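Sensory box/GGDEF domain protein (Colwellia psychrerythraea, PDB 3LYX) probably acts in signalling, its PAS domain, the part seen here, serving as a sensory module for a GGDEF domain of the diguanylate cyclase type. Local coordinates at the interface of chains A and B. Residues are numbered along the deposited sequence; one frame, centred on the assembly and turned at random. Chains: chain A/B, Sensory box/GGDEF domain protein.

The interface of chains A and B. Residues chain A 13, 22, 30-32, 44; chain B 5, 8-9.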
loop_
_atom_site.group_PDB
_atom_site.type_symbol
_atom_site.label_atom_id
_atom_site.label_comp_id
_atom_site.label_asym_id
_atom_site.label_seq_id
_atom_site.Cartn_x
_atom_site.Cartn_y
_atom_site.Cartn_z
ATOM N N PHE A 13 -1.133 5.604 2.636
ATOM C CA PHE A 13 -0.299 5.017 3.690
ATOM C C PHE A 13 -1.093 4.244 4.753
ATOM O O PHE A 13 -0.917 3.033 4.912
ATOM C CB PHE A 13 0.523 6.136 4.356
ATOM C CG PHE A 13 1.745 5.652 5.112
ATOM C CD1 PHE A 13 2.805 5.040 4.443
ATOM C CD2 PHE A 13 1.850 5.853 6.488
ATOM C CE1 PHE A 13 3.954 4.640 5.133
ATOM C CE2 PHE A 13 2.993 5.457 7.190
ATOM C CZ PHE A 13 4.047 4.852 6.512
ATOM N N VAL A 22 9.243 2.053 7.515
ATOM C CA VAL A 22 10.270 2.938 7.000
ATOM C C VAL A 22 11.427 3.021 7.996
ATOM O O VAL A 22 11.217 3.275 9.183
ATOM C CB VAL A 22 9.712 4.350 6.742
ATOM C CG1 VAL A 22 10.776 5.204 6.099
ATOM C CG2 VAL A 22 8.471 4.274 5.837
ATOM N N ILE A 30 11.566 4.751 11.431
ATOM C CA ILE A 30 11.200 6.169 11.471
ATOM C C ILE A 30 9.757 6.441 11.045
ATOM O O ILE A 30 9.244 7.539 11.244
ATOM C CB ILE A 30 12.144 7.026 10.598
ATOM C CG1 ILE A 30 12.153 6.506 9.160
ATOM C CG2 ILE A 30 13.544 7.005 11.192
ATOM C CD1 ILE A 30 12.927 7.387 8.195
ATOM N N ASP A 31 9.114 5.459 10.427
ATOM C CA ASP A 31 7.713 5.614 10.042
ATOM C C ASP A 31 7.069 4.237 10.088
ATOM O O ASP A 31 7.729 3.217 9.864
ATOM C CB ASP A 31 7.545 6.255 8.659
ATOM C CG ASP A 31 6.295 7.145 8.585
ATOM O OD1 ASP A 31 5.426 7.025 9.478
ATOM O OD2 ASP A 31 6.173 7.956 7.641
ATOM N N TRP A 32 5.773 4.222 10.365
ATOM C CA TRP A 32 5.039 2.982 10.547
ATOM C C TRP A 32 3.579 3.266 10.189
ATOM O O TRP A 32 3.044 4.285 10.621
ATOM C CB TRP A 32 5.213 2.612 12.032
ATOM C CG TRP A 32 4.593 1.355 12.540
ATOM C CD1 TRP A 32 3.366 1.225 13.125
ATOM C CD2 TRP A 32 5.207 0.062 12.604
ATOM N NE1 TRP A 32 3.180 -0.067 13.554
ATOM C CE2 TRP A 32 4.296 -0.802 13.248
ATOM C CE3 TRP A 32 6.441 -0.451 12.180
ATOM C CZ2 TRP A 32 4.580 -2.155 13.481
ATOM C CZ3 TRP A 32 6.723 -1.794 12.410
ATOM C CH2 TRP A 32 5.798 -2.629 13.055
ATOM N N LYS A 44 2.117 2.784 16.262
ATOM C CA LYS A 44 3.104 3.669 15.658
ATOM C C LYS A 44 4.076 4.202 16.707
ATOM O O LYS A 44 5.297 4.180 16.516
ATOM C CB LYS A 44 2.401 4.839 14.968
ATOM C CG LYS A 44 3.337 5.877 14.371
ATOM C CD LYS A 44 2.556 6.969 13.651
ATOM C CE LYS A 44 3.480 8.055 13.130
ATOM N NZ LYS A 44 4.469 7.500 12.162
ATOM N N ILE B 5 8.537 13.449 5.172
ATOM C CA ILE B 5 7.548 12.452 5.573
ATOM C C ILE B 5 6.654 12.091 4.384
ATOM O O ILE B 5 6.436 10.914 4.094
ATOM C CB ILE B 5 6.639 12.975 6.720
ATOM C CG1 ILE B 5 7.454 13.154 8.005
ATOM C CG2 ILE B 5 5.478 12.012 6.950
ATOM C CD1 ILE B 5 8.303 14.416 8.046
ATOM N N GLN B 8 8.532 9.888 1.656
ATOM C CA GLN B 8 8.691 8.482 2.003
ATOM C C GLN B 8 7.382 7.720 2.001
ATOM O O GLN B 8 7.349 6.538 1.648
ATOM C CB GLN B 8 9.377 8.332 3.363
ATOM C CG GLN B 8 8.664 8.986 4.526
ATOM C CD GLN B 8 9.486 8.926 5.803
ATOM O OE1 GLN B 8 10.692 9.182 5.788
ATOM N NE2 GLN B 8 8.838 8.597 6.914
ATOM N N ARG B 9 6.298 8.388 2.382
ATOM C CA ARG B 9 5.002 7.733 2.399
ATOM C C ARG B 9 4.503 7.522 0.977
ATOM O O ARG B 9 3.908 6.495 0.670
ATOM C CB ARG B 9 3.999 8.556 3.216
ATOM C CG ARG B 9 4.335 8.595 4.700
ATOM C CD ARG B 9 3.152 9.029 5.542
ATOM N NE ARG B 9 3.385 8.745 6.952
ATOM C CZ ARG B 9 2.441 8.758 7.889
ATOM N NH1 ARG B 9 1.183 9.050 7.572
ATOM N NH2 ARG B 9 2.752 8.456 9.141
#
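B:Arg9 grips the carboxylate of A:Asp31 side-on, a worked example of how one acid can organise several donors across the interface of the two copies in the crystal assembly. B:Arg9 NE gives a nearly straight hydrogen bond to A:Asp31 OD2 (3.0 Å, 174° at the hydrogen), with OD2 in the guanidinium plane. B:Arg9 NH2 bonds to the syn lone pair of A:Asp31 OD1 at 3.1 Å; the pair is also a salt bridge. B:Gln8 adds a third bond, from its amide B:Gln8 NE2 to A:Asp31 OD2 (2.8 Å), arriving on the anti side and from the opposite face of the carboxylate to B:Arg9 NE. Within chain A, the side-chain nitrogen NZ of A:Lys44 forms a salt bridge with A:Asp31 OD1 at 2.9 Å and the backbone N of A:Trp32 bonds to the same oxygen, holding the acid in place. An alanine in place of A:Asp31 would probably strand the B:Arg9 and A:Lys44 charges near each other and leave the B:Gln8 amide without its acceptor.

A cation-pi contact covers one face of the guanidinium, whose edge is taken up by A:Asp31. With CG anti to the backbone N (chi1 -160°), A:Phe13 lays its ring against the guanidinium, the planes 24° apart and B:Arg9 NE 3.7 Å from the A:Phe13 ring centroid. Apolar contact is slighter: A:Val22 CG1 meets B:Gln8 CD, and A:Ile30 CD1 lies near B:Gln8 OE1.

The patch pins helix 3-11 of chain B onto 3-10 helix 12-14 and strands 19-24 and 29-32 of chain A, the two-fold symmetry repeating it with helix 5-11 of chain A, an arrangement that may support dimerisation of the full-length protein.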